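Local coordinates for NAD-dependent epimerase/dehydratase domain-containing protein (Ruegeria pomeroyi DSS-3, PDB 3IUS) that is of unknown function but, as a member of the NAD-dependent epimerase/dehydratase family, probably binds a nicotinamide dinucleotide on a Rossmann fold, at residues 5-10 and 28-33; 59-64 and 93-98; 171-176 and 239-244; 185-190 and 267-272; 206-211 and 253-258. One frame throughout, in Å; residues are numbered along the deposited sequence. Where two conformers were deposited one is given.

Contact 1 (5-10 and 28-33); sequences TGTLLS and GWRIIG
Four backbone hydrogen bonds tie residues 6-10 to strand 30-33. Arg30 N gives to Gly6 O, Leu8 N to Arg30 O at 2.9 Å, Ile32 N to Leu8 O, and Ser10 N to Ile32 O at 2.7 Å; all meet their carbonyls nearly along the C=O axis. The axes run 4.7 Å apart at 14°, which makes the pair parallel and in continuous register. Apolar contacts follow on both faces: Leu8 lies beside Ile31, whereas Leu9, with CG anti to the backbone N, crosses Ile32 obliquely and sets CD1 3.7 Å from Ile32 CG2. Ahead of the strands, the indole of Trp29 is covered on one face by CH-pi contacts. Thr5 CB stands 3.8 Å from the centroid of the five-membered ring, only 11° off its normal, and Gly6 CA lies over the six-membered ring. Water finishes the polar set: one molecule joins Thr5 OG1, Gly6 O and Gly28 O, and another lies between Thr7 OG1 and Arg30 NH1, in the guanidinium plane. The extended Arg30 chain also carries NE to a salt bridge with Glu50, on the next strand. Helix 15-24 connects the two strands, and Ser10 OG bonds His13 within the intervening turn; this is the first beta-alpha-beta unit of a Rossmann fold, consistent with a dinucleotide-binding site.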
# COMPACT_ATOMS: atom_id res chain seq x y z
N THR A 5 11.21 12.59 -18.22
CA THR A 5 10.10 12.42 -17.29
C THR A 5 8.85 11.98 -18.04
O THR A 5 8.93 11.35 -19.09
CB THR A 5 9.81 13.73 -16.52
OG1 THR A 5 9.45 14.77 -17.43
CG2 THR A 5 11.04 14.16 -15.72
N GLY A 6 7.68 12.32 -17.49
CA GLY A 6 6.43 11.99 -18.15
C GLY A 6 5.20 12.55 -17.45
O GLY A 6 5.30 13.47 -16.64
N THR A 7 4.05 11.99 -17.79
CA THR A 7 2.77 12.42 -17.23
C THR A 7 2.07 11.25 -16.54
O THR A 7 1.70 10.27 -17.19
CB THR A 7 1.86 12.99 -18.33
OG1 THR A 7 2.47 14.16 -18.90
CG2 THR A 7 0.49 13.36 -17.76
N LEU A 8 1.88 11.38 -15.23
CA LEU A 8 1.29 10.32 -14.44
C LEU A 8 -0.14 10.66 -14.03
O LEU A 8 -0.39 11.72 -13.46
CB LEU A 8 2.13 10.07 -13.19
CG LEU A 8 1.53 9.16 -12.11
CD1 LEU A 8 1.61 7.70 -12.52
CD2 LEU A 8 2.22 9.38 -10.77
N LEU A 9 -1.07 9.75 -14.32
CA LEU A 9 -2.44 9.85 -13.83
C LEU A 9 -2.62 8.89 -12.66
O LEU A 9 -2.41 7.68 -12.80
CB LEU A 9 -3.44 9.56 -14.95
CG LEU A 9 -4.93 9.54 -14.59
CD1 LEU A 9 -5.34 10.79 -13.83
CD2 LEU A 9 -5.77 9.37 -15.85
N SER A 10 -2.99 9.43 -11.51
CA SER A 10 -3.05 8.66 -10.28
C SER A 10 -4.49 8.61 -9.78
O SER A 10 -5.04 9.62 -9.33
CB SER A 10 -2.14 9.33 -9.25
OG SER A 10 -2.28 8.78 -7.95
N GLY A 28 10.23 17.33 -12.51
CA GLY A 28 9.71 17.76 -13.80
C GLY A 28 8.49 17.00 -14.26
O GLY A 28 7.93 17.29 -15.32
N TRP A 29 8.06 16.02 -13.47
CA TRP A 29 6.88 15.24 -13.79
C TRP A 29 5.60 16.06 -13.70
O TRP A 29 5.47 16.95 -12.86
CB TRP A 29 6.76 14.05 -12.83
CG TRP A 29 7.70 12.93 -13.13
CD1 TRP A 29 9.04 12.90 -12.87
CD2 TRP A 29 7.38 11.68 -13.74
NE1 TRP A 29 9.57 11.70 -13.29
CE2 TRP A 29 8.57 10.94 -13.82
CE3 TRP A 29 6.19 11.11 -14.23
CZ2 TRP A 29 8.61 9.65 -14.37
CZ3 TRP A 29 6.24 9.84 -14.77
CH2 TRP A 29 7.44 9.13 -14.84
N ARG A 30 4.65 15.75 -14.58
CA ARG A 30 3.29 16.24 -14.43
C ARG A 30 2.45 15.14 -13.80
O ARG A 30 2.40 14.03 -14.31
CB ARG A 30 2.70 16.64 -15.77
CG ARG A 30 1.25 17.10 -15.68
CD ARG A 30 0.61 17.27 -17.04
NE ARG A 30 -0.78 17.70 -16.91
CZ ARG A 30 -1.72 17.46 -17.82
NH1 ARG A 30 -1.43 16.79 -18.92
NH2 ARG A 30 -2.96 17.90 -17.61
N ILE A 31 1.80 15.44 -12.67
CA ILE A 31 0.94 14.48 -12.00
C ILE A 31 -0.51 14.97 -11.94
O ILE A 31 -0.77 16.14 -11.64
CB ILE A 31 1.42 14.15 -10.56
CG1 ILE A 31 2.89 13.71 -10.56
CG2 ILE A 31 0.55 13.06 -9.94
CD1 ILE A 31 3.86 14.86 -10.51
N ILE A 32 -1.43 14.06 -12.23
CA ILE A 32 -2.86 14.31 -12.14
C ILE A 32 -3.45 13.32 -11.14
O ILE A 32 -3.33 12.11 -11.32
CB ILE A 32 -3.54 14.11 -13.50
CG1 ILE A 32 -2.87 14.98 -14.56
CG2 ILE A 32 -5.04 14.41 -13.42
CD1 ILE A 32 -3.23 14.59 -15.98
N GLY A 33 -4.07 13.82 -10.08
CA GLY A 33 -4.59 12.94 -9.04
C GLY A 33 -6.09 13.07 -8.86
O GLY A 33 -6.63 14.17 -8.84
O HOH W 1 6.89 15.95 -17.84
O HOH W 2 0.99 16.03 -20.28

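Contact 2 (59-64 and 93-98); sequences PSLDGV and AQFRWV
Phe95 turns its ring obliquely across Val64, with CE1 3.9 Å from Val64 CG1 and CD1 3.6 Å from Val64 O. Its CG is anti to the carbonyl carbon (chi1 -54°), which carries the ring to the loop 59-64. Leu61 arrives differently: its CD2 stands at the ring edge, near the ring plane, 4.4 Å from Phe95 CZ. One face of the same ring has Gln94 CG over its centre, 4.3 Å above the plane, so the neighbouring side chain backs the aromatic group. The amide of Gln94 extends toward the loop, but its OE1 bonds Arg91. The loop holds its own shape through a type II turn from Leu61 to Val64, closed by Val64 N to Leu61 O at 3.2 Å, and through an ST turn in which Ser60 OG accepts from Asp62 N. The contact thus packs the loop before strand 66-69 against the lead-in to strand 97-103; Phe95 also touches Leu67 of strand 66-69, while Leu61 and Val64 reach Leu9 of strand 7-11.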
# COMPACT_ATOMS: atom_id res chain seq x y z
N PRO A 59 -11.86 11.27 -16.40
CA PRO A 59 -10.50 11.80 -16.49
C PRO A 59 -9.94 11.54 -17.88
O PRO A 59 -10.15 10.46 -18.43
CB PRO A 59 -9.73 10.96 -15.45
CG PRO A 59 -10.77 10.42 -14.54
CD PRO A 59 -11.98 10.21 -15.39
N SER A 60 -9.24 12.52 -18.45
CA SER A 60 -8.66 12.37 -19.78
C SER A 60 -7.38 11.55 -19.76
O SER A 60 -6.57 11.66 -18.83
CB SER A 60 -8.38 13.73 -20.41
OG SER A 60 -7.77 13.56 -21.67
N LEU A 61 -7.18 10.74 -20.79
CA LEU A 61 -5.98 9.91 -20.90
C LEU A 61 -5.00 10.51 -21.90
O LEU A 61 -3.94 9.95 -22.14
CB LEU A 61 -6.34 8.48 -21.31
CG LEU A 61 -7.08 7.66 -20.25
CD1 LEU A 61 -7.56 6.33 -20.82
CD2 LEU A 61 -6.20 7.45 -19.04
N ASP A 62 -5.36 11.65 -22.47
CA ASP A 62 -4.49 12.30 -23.44
C ASP A 62 -3.17 12.73 -22.81
O ASP A 62 -3.15 13.41 -21.78
CB ASP A 62 -5.16 13.51 -24.08
CG ASP A 62 -4.30 14.13 -25.17
OD1 ASP A 62 -3.96 13.40 -26.13
OD2 ASP A 62 -3.96 15.32 -25.07
N GLY A 63 -2.07 12.33 -23.44
CA GLY A 63 -0.75 12.69 -22.97
C GLY A 63 -0.28 11.94 -21.74
O GLY A 63 0.82 12.19 -21.23
N VAL A 64 -1.09 11.00 -21.25
CA VAL A 64 -0.72 10.22 -20.07
C VAL A 64 0.25 9.09 -20.43
O VAL A 64 -0.02 8.28 -21.32
CB VAL A 64 -1.95 9.62 -19.37
CG1 VAL A 64 -1.53 8.69 -18.24
CG2 VAL A 64 -2.87 10.72 -18.87
N ALA A 93 -0.73 0.69 -25.61
CA ALA A 93 0.61 0.92 -26.16
C ALA A 93 1.18 2.31 -25.88
O ALA A 93 2.38 2.53 -26.06
CB ALA A 93 0.62 0.61 -27.65
N GLN A 94 0.35 3.25 -25.44
CA GLN A 94 0.86 4.59 -25.22
C GLN A 94 1.45 4.76 -23.82
O GLN A 94 2.17 5.71 -23.56
CB GLN A 94 -0.20 5.66 -25.52
CG GLN A 94 -1.36 5.69 -24.55
CD GLN A 94 -2.55 6.44 -25.11
OE1 GLN A 94 -3.20 7.21 -24.40
NE2 GLN A 94 -2.84 6.22 -26.39
N PHE A 95 1.16 3.81 -22.94
CA PHE A 95 1.71 3.86 -21.59
C PHE A 95 3.09 3.22 -21.55
O PHE A 95 3.37 2.26 -22.26
CB PHE A 95 0.79 3.16 -20.59
CG PHE A 95 -0.62 3.67 -20.61
CD1 PHE A 95 -0.91 4.96 -20.21
CD2 PHE A 95 -1.66 2.85 -21.02
CE1 PHE A 95 -2.21 5.44 -20.22
CE2 PHE A 95 -2.96 3.31 -21.04
CZ PHE A 95 -3.24 4.61 -20.64
N ARG A 96 3.96 3.76 -20.70
CA ARG A 96 5.26 3.16 -20.46
C ARG A 96 5.20 2.28 -19.22
O ARG A 96 6.01 1.36 -19.05
CB ARG A 96 6.33 4.23 -20.29
CG ARG A 96 7.65 3.70 -19.75
CD ARG A 96 8.71 4.78 -19.67
NE ARG A 96 9.93 4.30 -19.03
CZ ARG A 96 10.82 3.50 -19.62
NH1 ARG A 96 10.61 3.08 -20.86
NH2 ARG A 96 11.90 3.12 -18.97
N TRP A 97 4.23 2.55 -18.36
CA TRP A 97 4.20 1.88 -17.08
C TRP A 97 2.83 2.06 -16.44
O TRP A 97 2.25 3.14 -16.48
CB TRP A 97 5.28 2.50 -16.19
CG TRP A 97 5.41 1.95 -14.81
CD1 TRP A 97 6.25 0.96 -14.40
CD2 TRP A 97 4.71 2.39 -13.64
NE1 TRP A 97 6.11 0.75 -13.04
CE2 TRP A 97 5.16 1.61 -12.56
CE3 TRP A 97 3.73 3.36 -13.41
CZ2 TRP A 97 4.68 1.78 -11.26
CZ3 TRP A 97 3.25 3.52 -12.11
CH2 TRP A 97 3.73 2.74 -11.06
N VAL A 98 2.31 0.97 -15.89
CA VAL A 98 1.08 1.00 -15.11
C VAL A 98 1.32 0.28 -13.79
O VAL A 98 1.83 -0.84 -13.78
CB VAL A 98 -0.09 0.33 -15.86
CG1 VAL A 98 -1.30 0.20 -14.94
CG2 VAL A 98 -0.43 1.11 -17.13

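Contact 3 (171-176 and 239-244); sequences RRIIKP and ADLTPM
The close part of this contact centres on Ala239. Ile173, with CG1 anti to its carbonyl carbon, points CD1 at the methyl CB of Ala239, 3.7 Å away. Beside it Arg171 NH2 donates to Ala239 O at 3.0 Å, with an N-H...O angle of 173°. The oxygen lies in the guanidinium plane, but the donor sits above the carbonyl plane, not on a lone pair. Bends at chi2 and chi3 bring the arginine tip round, and Ile173 CD1 lies 3.9 Å above one face of the guanidinium, toward its rim. The looser part is at Leu241: its CD2 is 4.1 Å from Arg171 NH1, near the guanidinium plane, and 4.4 Å from Ile173 CD1. Arg171 itself is solvent-exposed, so a buried alanine borders a charged surface group. Thr242 then N-caps helix 243-247, weakly, through Ala245 N. Strand 172-174 pairs in parallel with strand 233-235, whose Val234 touches both Ile173 and Ala239; the contact packs the loop following strand 233-235 back onto this small two-stranded parallel sheet.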
# COMPACT_ATOMS: atom_id res chain seq x y z
N ARG A 171 -5.29 -1.12 23.72
CA ARG A 171 -5.02 -2.45 24.25
C ARG A 171 -4.19 -3.25 23.27
O ARG A 171 -4.26 -3.04 22.06
CB ARG A 171 -6.34 -3.17 24.56
CG ARG A 171 -7.37 -3.05 23.45
CD ARG A 171 -8.77 -2.79 24.01
NE ARG A 171 -9.42 -4.00 24.50
CZ ARG A 171 -10.11 -4.84 23.74
NH1 ARG A 171 -10.23 -4.62 22.44
NH2 ARG A 171 -10.69 -5.91 24.29
N ARG A 172 -3.37 -4.15 23.80
CA ARG A 172 -2.56 -5.02 22.95
C ARG A 172 -3.25 -6.37 22.81
O ARG A 172 -3.39 -7.10 23.79
CB ARG A 172 -1.14 -5.16 23.52
CG ARG A 172 -0.32 -3.88 23.43
CD ARG A 172 1.07 -4.05 24.05
NE ARG A 172 0.98 -4.37 25.48
CZ ARG A 172 1.50 -5.46 26.03
NH1 ARG A 172 2.17 -6.32 25.27
NH2 ARG A 172 1.36 -5.68 27.33
N ILE A 173 -3.68 -6.70 21.60
CA ILE A 173 -4.34 -7.97 21.34
C ILE A 173 -3.30 -9.06 21.09
O ILE A 173 -2.48 -8.94 20.17
CB ILE A 173 -5.27 -7.90 20.11
CG1 ILE A 173 -6.23 -6.71 20.23
CG2 ILE A 173 -6.01 -9.21 19.92
CD1 ILE A 173 -7.14 -6.77 21.43
N ILE A 174 -3.35 -10.12 21.89
CA ILE A 174 -2.37 -11.19 21.80
C ILE A 174 -2.91 -12.45 21.11
O ILE A 174 -3.68 -13.20 21.69
CB ILE A 174 -1.83 -11.57 23.19
CG1 ILE A 174 -1.41 -10.32 23.96
CG2 ILE A 174 -0.66 -12.54 23.07
CD1 ILE A 174 -0.30 -9.56 23.29
N LYS A 175 -2.52 -12.68 19.86
CA LYS A 175 -2.83 -13.93 19.18
C LYS A 175 -1.53 -14.70 19.04
O LYS A 175 -0.57 -14.20 18.44
CB LYS A 175 -3.40 -13.65 17.78
CG LYS A 175 -3.62 -14.90 16.94
CD LYS A 175 -4.97 -15.52 17.20
CE LYS A 175 -5.17 -16.80 16.42
NZ LYS A 175 -5.07 -16.61 14.95
N PRO A 176 -1.48 -15.92 19.60
CA PRO A 176 -0.23 -16.68 19.63
C PRO A 176 0.34 -16.87 18.23
O PRO A 176 -0.40 -17.28 17.33
CB PRO A 176 -0.66 -18.04 20.21
CG PRO A 176 -1.91 -17.76 20.94
CD PRO A 176 -2.60 -16.69 20.16
N ALA A 239 -10.97 -10.87 23.50
CA ALA A 239 -10.97 -9.44 23.22
C ALA A 239 -12.32 -8.88 22.75
O ALA A 239 -12.46 -7.68 22.55
CB ALA A 239 -9.88 -9.11 22.19
N ASP A 240 -13.30 -9.77 22.58
CA ASP A 240 -14.58 -9.40 21.97
C ASP A 240 -14.39 -8.40 20.84
O ASP A 240 -14.65 -7.21 20.98
CB ASP A 240 -15.55 -8.83 23.01
CG ASP A 240 -16.97 -8.72 22.48
OD1 ASP A 240 -17.62 -7.69 22.74
OD2 ASP A 240 -17.42 -9.67 21.80
N LEU A 241 -13.93 -8.90 19.70
CA LEU A 241 -13.70 -8.06 18.54
C LEU A 241 -14.87 -8.16 17.58
O LEU A 241 -15.56 -9.17 17.53
CB LEU A 241 -12.41 -8.48 17.83
CG LEU A 241 -11.11 -8.36 18.63
CD1 LEU A 241 -9.93 -8.84 17.80
CD2 LEU A 241 -10.89 -6.94 19.11
N THR A 242 -15.09 -7.09 16.82
CA THR A 242 -16.05 -7.13 15.73
C THR A 242 -15.51 -8.10 14.69
O THR A 242 -14.31 -8.38 14.67
CB THR A 242 -16.23 -5.74 15.09
OG1 THR A 242 -15.02 -5.38 14.41
CG2 THR A 242 -16.54 -4.70 16.16
N PRO A 243 -16.40 -8.62 13.83
CA PRO A 243 -15.98 -9.54 12.77
C PRO A 243 -14.81 -8.99 11.95
O PRO A 243 -13.87 -9.73 11.68
CB PRO A 243 -17.23 -9.66 11.91
CG PRO A 243 -18.36 -9.47 12.89
CD PRO A 243 -17.86 -8.45 13.87
N MSE A 244 -14.87 -7.72 11.56
CA MSE A 244 -13.79 -7.11 10.79
C MSE A 244 -12.46 -7.18 11.54
O MSE A 244 -11.47 -7.66 11.01
CB MSE A 244 -14.13 -5.65 10.46
CG MSE A 244 -13.13 -4.98 9.53
SE MSE A 244 -12.91 -5.91 7.82
CE MSE A 244 -11.91 -4.52 6.88

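Contact 4 (185-190 and 267-272); sequences VEDIAQ and RLKYPN
Asp187 grips two successive backbone N-H groups with its carboxylate: OD1 accepts from Lys269 N at 2.8 Å and OD2 from Tyr270 N at 3.0 Å, each on its syn lone pair. OD1 is held a second time by Gln190 NE2, nearly along the C-O axis. The same NE2 donates to Arg267 O at 3.0 Å (165°), approaching from above the carbonyl plane, so one amide nitrogen bridges helix and loop. An asparagine in place of Asp187 would probably weaken this grip, since its NH2 cannot accept from the backbone N-H that one carboxylate oxygen now receives. Helix 185-197 packs beside the Rossmann sheet, with Ile188 on Leu151 and Ile154, and presents these polar groups to the loop before helix 273-282. Farther out, Glu186 CB meets the Tyr270 ring at its edge, while Lys269 CB lies 3.7 Å above one ring face. A water joins Gln190 OE1 to Arg267 N; Tyr270 OH bonds Glu285 O, and Asn272 OD1 caps helix 273-282 at Val275 N.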
# COMPACT_ATOMS: atom_id res chain seq x y z
N VAL A 185 5.82 4.36 4.22
CA VAL A 185 5.34 4.99 3.00
C VAL A 185 6.47 5.52 2.11
O VAL A 185 6.37 5.49 0.87
CB VAL A 185 4.28 6.09 3.30
CG1 VAL A 185 4.90 7.25 4.07
CG2 VAL A 185 3.62 6.56 2.01
N GLU A 186 7.55 5.99 2.73
CA GLU A 186 8.71 6.44 1.96
C GLU A 186 9.33 5.32 1.13
O GLU A 186 9.80 5.54 0.02
CB GLU A 186 9.77 7.09 2.86
CG GLU A 186 9.45 8.53 3.24
CD GLU A 186 9.50 9.49 2.06
OE1 GLU A 186 8.96 10.61 2.17
OE2 GLU A 186 10.08 9.13 1.01
N ASP A 187 9.33 4.11 1.69
CA ASP A 187 9.87 2.96 0.99
C ASP A 187 8.96 2.50 -0.14
O ASP A 187 9.43 2.01 -1.18
CB ASP A 187 10.18 1.82 1.97
CG ASP A 187 11.50 2.04 2.70
OD1 ASP A 187 12.41 2.63 2.09
OD2 ASP A 187 11.61 1.63 3.88
N ILE A 188 7.66 2.66 0.03
CA ILE A 188 6.75 2.42 -1.09
C ILE A 188 7.10 3.37 -2.23
O ILE A 188 7.17 2.97 -3.41
CB ILE A 188 5.28 2.62 -0.70
CG1 ILE A 188 4.90 1.71 0.47
CG2 ILE A 188 4.39 2.36 -1.91
CD1 ILE A 188 3.52 2.00 1.08
N ALA A 189 7.33 4.64 -1.90
CA ALA A 189 7.68 5.64 -2.90
C ALA A 189 8.94 5.24 -3.67
O ALA A 189 9.02 5.40 -4.89
CB ALA A 189 7.84 7.01 -2.26
N GLN A 190 9.92 4.71 -2.94
CA GLN A 190 11.16 4.22 -3.53
C GLN A 190 10.89 3.13 -4.55
O GLN A 190 11.42 3.15 -5.67
CB GLN A 190 12.09 3.66 -2.45
CG GLN A 190 12.96 4.68 -1.77
CD GLN A 190 14.24 4.06 -1.22
OE1 GLN A 190 15.33 4.32 -1.72
NE2 GLN A 190 14.10 3.22 -0.21
N ARG A 267 16.85 -0.21 -1.76
CA ARG A 267 17.42 -0.44 -0.45
C ARG A 267 16.56 0.28 0.58
O ARG A 267 16.48 1.51 0.59
CB ARG A 267 18.88 0.04 -0.39
CG ARG A 267 19.56 -0.30 0.92
CD ARG A 267 21.09 -0.28 0.82
NE ARG A 267 21.67 -0.93 1.99
CZ ARG A 267 21.68 -0.39 3.20
NH1 ARG A 267 22.21 -1.04 4.23
NH2 ARG A 267 21.16 0.82 3.40
N LEU A 268 15.89 -0.50 1.43
CA LEU A 268 14.94 0.04 2.39
C LEU A 268 15.54 1.11 3.30
O LEU A 268 16.61 0.92 3.89
CB LEU A 268 14.35 -1.08 3.24
CG LEU A 268 13.59 -2.20 2.53
CD1 LEU A 268 13.05 -3.19 3.58
CD2 LEU A 268 12.46 -1.63 1.67
N LYS A 269 14.84 2.24 3.41
CA LYS A 269 15.21 3.30 4.33
C LYS A 269 14.88 2.86 5.75
O LYS A 269 15.57 3.22 6.71
CB LYS A 269 14.44 4.58 4.03
CG LYS A 269 14.79 5.27 2.73
CD LYS A 269 13.82 6.42 2.45
CE LYS A 269 14.38 7.42 1.45
NZ LYS A 269 14.50 6.86 0.07
N TYR A 270 13.80 2.10 5.87
CA TYR A 270 13.34 1.65 7.18
C TYR A 270 13.09 0.14 7.15
O TYR A 270 11.96 -0.30 6.97
CB TYR A 270 12.08 2.40 7.61
CG TYR A 270 12.21 3.91 7.54
CD1 TYR A 270 12.93 4.61 8.49
CD2 TYR A 270 11.59 4.63 6.52
CE1 TYR A 270 13.06 5.99 8.43
CE2 TYR A 270 11.71 6.01 6.45
CZ TYR A 270 12.44 6.69 7.41
OH TYR A 270 12.55 8.06 7.34
N PRO A 271 14.15 -0.65 7.32
CA PRO A 271 14.10 -2.12 7.23
C PRO A 271 13.21 -2.77 8.28
O PRO A 271 12.76 -3.90 8.08
CB PRO A 271 15.56 -2.53 7.46
CG PRO A 271 16.18 -1.34 8.13
CD PRO A 271 15.54 -0.18 7.48
N ASN A 272 12.95 -2.06 9.37
CA ASN A 272 12.11 -2.61 10.43
C ASN A 272 11.39 -1.52 11.21
O ASN A 272 11.71 -0.33 11.08
CB ASN A 272 12.92 -3.52 11.37
CG ASN A 272 13.97 -2.76 12.19
OD1 ASN A 272 13.63 -2.05 13.15
ND2 ASN A 272 15.24 -2.94 11.83
O HOH W 3 9.64 0.19 5.13
O HOH W 4 17.10 2.44 -2.85

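Contact 5 (206-211 and 253-258); sequences NVCDDE and KRVRND
Asn257 buries the largest share of any residue in this contact. Its CB lies 3.5 Å from Cys208 O and 3.8 Å from Cys208 SG. From there CG occupies the crowded position between the backbone N and the carbonyl carbon (chi1 62°), which swings the amide toward the loop after strand 204-207. At the tip ND2 spends its N-H groups on two acceptors: Cys208 O at 3.0 Å, met from above the carbonyl plane, and Asp210 OD1 at 2.8 Å, met nearly along its C-O axis. Both partners lie in the amide plane, which fixes the rotation of the group, while the carboxylate of Asp210 is turned 67° from it. The other tip atom, OD1, accepts from Lys261 NZ, which also forms a salt bridge with Asp210 OD1, so amide, carboxylate and ammonium form one network. A leucine here would probably leave Cys208 O and Asp210 without this shared donor and loosen the loop. Behind the amide, Cys208 SG packs 3.8 Å from Val255 CG1, and a water donates to both Asp209 O and Val255 O. Asp209 OD1 accepts from Glu211 N at 3.0 Å, an Asx turn that shapes the chain beyond Cys208. The arrangement joins the C-terminal end of strand 204-207, in the large parallel sheet of the Rossmann fold, to strand 254-255 and the residues that follow it; that strand pairs with strand 114-115.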
# COMPACT_ATOMS: atom_id res chain seq x y z
N ASN A 206 6.22 -7.94 -3.93
CA ASN A 206 5.84 -7.74 -2.54
C ASN A 206 6.52 -6.48 -2.01
O ASN A 206 7.72 -6.29 -2.21
CB ASN A 206 6.29 -8.91 -1.67
CG ASN A 206 5.51 -10.16 -1.93
OD1 ASN A 206 5.96 -11.27 -1.61
ND2 ASN A 206 4.33 -10.02 -2.52
N VAL A 207 5.78 -5.63 -1.31
CA VAL A 207 6.36 -4.40 -0.80
C VAL A 207 6.14 -4.35 0.70
O VAL A 207 5.09 -3.91 1.17
CB VAL A 207 5.77 -3.14 -1.48
CG1 VAL A 207 6.51 -1.90 -0.99
CG2 VAL A 207 5.89 -3.25 -3.00
N CYS A 208 7.13 -4.85 1.43
CA CYS A 208 7.07 -4.95 2.88
C CYS A 208 8.50 -4.83 3.41
O CYS A 208 9.44 -4.99 2.65
CB CYS A 208 6.49 -6.30 3.31
SG CYS A 208 7.34 -7.73 2.55
N ASP A 209 8.65 -4.56 4.70
CA ASP A 209 9.99 -4.48 5.26
C ASP A 209 10.55 -5.85 5.67
O ASP A 209 9.97 -6.89 5.34
CB ASP A 209 10.05 -3.46 6.41
CG ASP A 209 9.39 -3.96 7.67
OD1 ASP A 209 9.12 -5.18 7.78
OD2 ASP A 209 9.15 -3.13 8.57
N ASP A 210 11.67 -5.84 6.37
CA ASP A 210 12.44 -7.06 6.63
C ASP A 210 11.97 -7.86 7.84
O ASP A 210 12.43 -8.99 8.05
CB ASP A 210 13.91 -6.71 6.83
CG ASP A 210 14.60 -6.36 5.53
OD1 ASP A 210 14.00 -6.58 4.46
OD2 ASP A 210 15.74 -5.85 5.58
N GLU A 211 11.08 -7.30 8.64
CA GLU A 211 10.79 -7.89 9.93
C GLU A 211 9.30 -8.02 10.25
O GLU A 211 8.68 -7.11 10.81
CB GLU A 211 11.50 -7.12 11.04
CG GLU A 211 11.30 -7.71 12.42
CD GLU A 211 12.22 -7.10 13.46
OE1 GLU A 211 13.18 -6.40 13.07
OE2 GLU A 211 11.99 -7.32 14.66
N LYS A 253 1.11 -15.01 7.94
CA LYS A 253 2.20 -15.37 7.03
C LYS A 253 3.38 -14.41 7.19
O LYS A 253 3.28 -13.40 7.87
CB LYS A 253 1.70 -15.37 5.59
CG LYS A 253 1.52 -13.99 4.97
CD LYS A 253 0.15 -13.42 5.21
CE LYS A 253 -0.02 -12.06 4.54
NZ LYS A 253 -1.28 -11.40 4.96
N ARG A 254 4.50 -14.74 6.55
CA ARG A 254 5.66 -13.86 6.52
C ARG A 254 5.97 -13.68 5.05
O ARG A 254 5.96 -14.65 4.30
CB ARG A 254 6.84 -14.49 7.26
CG ARG A 254 6.69 -14.47 8.79
CD ARG A 254 7.86 -15.19 9.45
NE ARG A 254 7.89 -14.99 10.90
CZ ARG A 254 7.14 -15.67 11.75
NH1 ARG A 254 6.29 -16.58 11.30
NH2 ARG A 254 7.23 -15.43 13.05
N VAL A 255 6.19 -12.43 4.64
CA VAL A 255 6.29 -12.12 3.22
C VAL A 255 7.71 -11.74 2.83
O VAL A 255 8.30 -10.84 3.43
CB VAL A 255 5.33 -10.97 2.83
CG1 VAL A 255 5.36 -10.73 1.33
CG2 VAL A 255 3.90 -11.27 3.32
N ARG A 256 8.23 -12.40 1.80
CA ARG A 256 9.56 -12.12 1.26
C ARG A 256 9.54 -10.84 0.42
O ARG A 256 8.58 -10.59 -0.31
CB ARG A 256 10.07 -13.28 0.38
CG ARG A 256 10.27 -14.62 1.08
CD ARG A 256 11.43 -14.60 2.07
NE ARG A 256 11.67 -15.93 2.63
CZ ARG A 256 12.36 -16.18 3.75
NH1 ARG A 256 12.88 -15.18 4.44
NH2 ARG A 256 12.52 -17.42 4.18
N ASN A 257 10.60 -10.05 0.52
CA ASN A 257 10.72 -8.80 -0.22
C ASN A 257 11.99 -8.78 -1.07
O ASN A 257 12.56 -7.71 -1.31
CB ASN A 257 10.72 -7.61 0.74
CG ASN A 257 11.89 -7.63 1.71
OD1 ASN A 257 12.80 -8.44 1.57
ND2 ASN A 257 11.85 -6.76 2.72
N ASP A 258 12.42 -9.95 -1.53
CA ASP A 258 13.68 -10.08 -2.28
C ASP A 258 13.62 -9.42 -3.65
O ASP A 258 14.59 -8.80 -4.09
CB ASP A 258 14.05 -11.57 -2.43
CG ASP A 258 14.09 -12.31 -1.11
OD1 ASP A 258 14.70 -11.79 -0.15
OD2 ASP A 258 13.52 -13.41 -1.02
O HOH W 5 10.60 -9.68 4.68

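Contacts 1 and 2 form one neighbourhood, their centres about 10 Å apart: Leu9 CD2 meets Leu61 CD2 at 3.7 Å, so loop 59-64 packs against strand 7-11. Contacts 4 and 5, with centres about 12 Å apart, also touch, through a probable hydrogen bond of 2.8 Å between Pro271 O and Asp210 N; contact 5 is nested inside the loop closed by contact 4. Contact 3 is remote, its centre about 41 Å from that of contact 1. Contacts 1, 2 and 5 reach the same large sheet, and contact 1 borders the probable dinucleotide-binding turn. At contact 4 the side chain of Glu186 comes within about 3 Å (nearest atoms) of a bound 1,2-ethanediol, probably from the crystallisation liquor.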